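Local coordinates for protein yjcS (Bacillus subtilis, PDB 1Q8B) that is of unknown function but belongs to the antibiotic biosynthesis monooxygenase family, whose members share a dimeric alpha-beta barrel fold, at residues N29-E34 and S59-M64. Residues are numbered along the deposited sequence; the frame is centred on the assembly and turned at random.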
loop_
_atom_site.group_PDB
_atom_site.type_symbol
_atom_site.label_atom_id
_atom_site.label_comp_id
_atom_site.label_asym_id
_atom_site.label_seq_id
_atom_site.Cartn_x
_atom_site.Cartn_y
_atom_site.Cartn_z
ATOM N N ASN A 29 1.179 -20.413 16.393
ATOM C CA ASN A 29 2.238 -20.862 15.494
ATOM C C ASN A 29 1.789 -20.691 14.055
ATOM O O ASN A 29 2.547 -20.215 13.214
ATOM C CB ASN A 29 2.584 -22.335 15.732
ATOM C CG ASN A 29 2.954 -22.624 17.169
ATOM O OD1 ASN A 29 3.880 -22.017 17.720
ATOM N ND2 ASN A 29 2.233 -23.560 17.790
ATOM N N GLU A 30 0.554 -21.095 13.772
ATOM C CA GLU A 30 0.013 -20.970 12.427
ATOM C C GLU A 30 0.047 -19.499 12.026
ATOM O O GLU A 30 0.471 -19.148 10.919
ATOM C CB GLU A 30 -1.431 -21.471 12.376
ATOM C CG GLU A 30 -1.613 -22.959 12.651
ATOM C CD GLU A 30 -3.062 -23.414 12.465
ATOM O OE1 GLU A 30 -3.351 -24.602 12.733
ATOM O OE2 GLU A 30 -3.913 -22.591 12.047
ATOM N N ILE A 31 -0.404 -18.644 12.939
ATOM C CA ILE A 31 -0.428 -17.210 12.694
ATOM C C ILE A 31 0.974 -16.675 12.430
ATOM O O ILE A 31 1.188 -15.932 11.474
ATOM C CB ILE A 31 -1.056 -16.451 13.891
ATOM C CG1 ILE A 31 -2.538 -16.833 14.027
ATOM C CG2 ILE A 31 -0.889 -14.941 13.697
ATOM C CD1 ILE A 31 -3.209 -16.325 15.296
HETATM N N MSE A 32 1.934 -17.062 13.263
HETATM C CA MSE A 32 3.298 -16.589 13.078
HETATM C C MSE A 32 3.917 -17.014 11.753
HETATM O O MSE A 32 4.753 -16.301 11.212
HETATM C CB MSE A 32 4.187 -17.027 14.242
HETATM C CG MSE A 32 3.999 -16.185 15.494
HETATM SE SE MSE A 32 4.105 -14.252 15.147
HETATM C CE MSE A 32 5.811 -14.188 14.227
ATOM N N LYS A 33 3.516 -18.170 11.227
ATOM C CA LYS A 33 4.054 -18.621 9.944
ATOM C C LYS A 33 3.660 -17.634 8.857
ATOM O O LYS A 33 4.442 -17.352 7.949
ATOM C CB LYS A 33 3.533 -20.014 9.587
ATOM C CG LYS A 33 4.254 -21.134 10.313
ATOM C CD LYS A 33 3.742 -22.498 9.877
ATOM C CE LYS A 33 4.582 -23.620 10.481
ATOM N NZ LYS A 33 4.610 -23.577 11.973
ATOM N N GLU A 34 2.442 -17.109 8.956
ATOM C CA GLU A 34 1.952 -16.137 7.988
ATOM C C GLU A 34 2.753 -14.858 8.120
ATOM O O GLU A 34 3.078 -14.211 7.123
ATOM C CB GLU A 34 0.465 -15.850 8.210
ATOM C CG GLU A 34 -0.432 -16.889 7.587
ATOM C CD GLU A 34 -0.154 -17.058 6.099
ATOM O OE1 GLU A 34 -0.443 -16.120 5.324
ATOM O OE2 GLU A 34 0.367 -18.126 5.709
ATOM N N SER A 59 0.058 -16.263 26.176
ATOM C CA SER A 59 -1.128 -15.775 26.877
ATOM C C SER A 59 -1.553 -14.371 26.452
ATOM O O SER A 59 -2.729 -14.020 26.551
ATOM C CB SER A 59 -0.892 -15.790 28.389
ATOM O OG SER A 59 0.190 -14.946 28.747
ATOM N N GLU A 60 -0.602 -13.576 25.975
ATOM C CA GLU A 60 -0.888 -12.207 25.558
ATOM C C GLU A 60 -1.678 -12.122 24.267
ATOM O O GLU A 60 -2.452 -11.190 24.077
ATOM C CB GLU A 60 0.412 -11.420 25.377
ATOM C CG GLU A 60 1.181 -11.144 26.651
ATOM C CD GLU A 60 0.400 -10.284 27.625
ATOM O OE1 GLU A 60 -0.051 -9.182 27.229
ATOM O OE2 GLU A 60 0.240 -10.715 28.790
ATOM N N ARG A 61 -1.476 -13.092 23.380
ATOM C CA ARG A 61 -2.145 -13.087 22.080
ATOM C C ARG A 61 -1.842 -11.751 21.393
ATOM O O ARG A 61 -2.752 -11.003 21.009
ATOM C CB ARG A 61 -3.658 -13.280 22.245
ATOM C CG ARG A 61 -4.038 -14.655 22.779
ATOM C CD ARG A 61 -3.686 -15.757 21.792
ATOM N NE ARG A 61 -4.609 -15.784 20.659
ATOM C CZ ARG A 61 -4.571 -16.687 19.684
ATOM N NH1 ARG A 61 -3.650 -17.646 19.697
ATOM N NH2 ARG A 61 -5.451 -16.630 18.693
ATOM N N LYS A 62 -0.549 -11.454 21.267
ATOM C CA LYS A 62 -0.088 -10.221 20.636
ATOM C C LYS A 62 1.162 -10.491 19.814
ATOM O O LYS A 62 1.897 -11.445 20.081
ATOM C CB LYS A 62 0.222 -9.157 21.691
ATOM C CG LYS A 62 -0.998 -8.586 22.397
ATOM C CD LYS A 62 -0.577 -7.689 23.547
ATOM C CE LYS A 62 -1.765 -6.938 24.111
ATOM N NZ LYS A 62 -2.900 -7.861 24.347
ATOM N N ILE A 63 1.391 -9.647 18.812
ATOM C CA ILE A 63 2.547 -9.770 17.938
ATOM C C ILE A 63 3.209 -8.406 17.853
ATOM O O ILE A 63 2.532 -7.394 17.685
ATOM C CB ILE A 63 2.134 -10.232 16.524
ATOM C CG1 ILE A 63 1.539 -11.642 16.598
ATOM C CG2 ILE A 63 3.336 -10.209 15.586
ATOM C CD1 ILE A 63 0.963 -12.131 15.292
HETATM N N MSE A 64 4.531 -8.382 17.970
HETATM C CA MSE A 64 5.265 -7.130 17.914
HETATM C C MSE A 64 5.954 -6.928 16.570
HETATM O O MSE A 64 6.471 -7.883 15.987
HETATM C CB MSE A 64 6.306 -7.094 19.024
HETATM C CG MSE A 64 6.958 -5.737 19.204
HETATM SE SE MSE A 64 5.868 -4.415 20.137
HETATM C CE MSE A 64 5.312 -5.497 21.643
#
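Ile63, at the start of strand 62-69, directs its side chain at the first turns of helix 28-42 and meets two consecutive helical residues, Ile31 and Met32. Its CD1 methyl does most of the touching, lying 3.7 Å from CG2 of Ile31 and 3.8 Å from the selenium SE of Met32, which is modelled as selenomethionine. With CG1 anti to its own carbonyl carbon (chi1 -64°) and CD1 extended beyond it, Ile63 projects this methyl from the strand to the helix.

Met32 reaches the strand in another way. Its CB does not head for the strand, but bends at chi2 and chi3 (-50° and -53°) bring the end of the chain nearer. The Met32 side chain then slides past that of Ile63 in the opposite direction, its SE also within 3.9 Å of Ile63 CG1. Ile31 faces the strand directly and divides its two branches between two partners: CG2 packs on Ile63, whereas CD1 approaches NH2 of Arg61 at 4.1 Å. There the isoleucine and the arginine cross nearly at right angles, and the methyl comes to the guanidinium obliquely. This is a van der Waals approach; the polar needs of NH2 are met by hydrogen bonds to the backbone carbonyls of Ser24 and Lys26, in the connection from strand 13-22 to the helix.

The contact is thus a small, largely apolar piece of helix-on-sheet packing within a ferredoxin-like chain, consistent with the dimeric alpha-beta barrel superfamily. Strand 62-69 is an inner strand of the antiparallel sheet, flanked by strands 48-55 and 13-22. Ile22 of the latter touches both isoleucines, Pro55 of the former lies against Met32, and Phe35, one turn further along helix 28-42, also packs on Ile63.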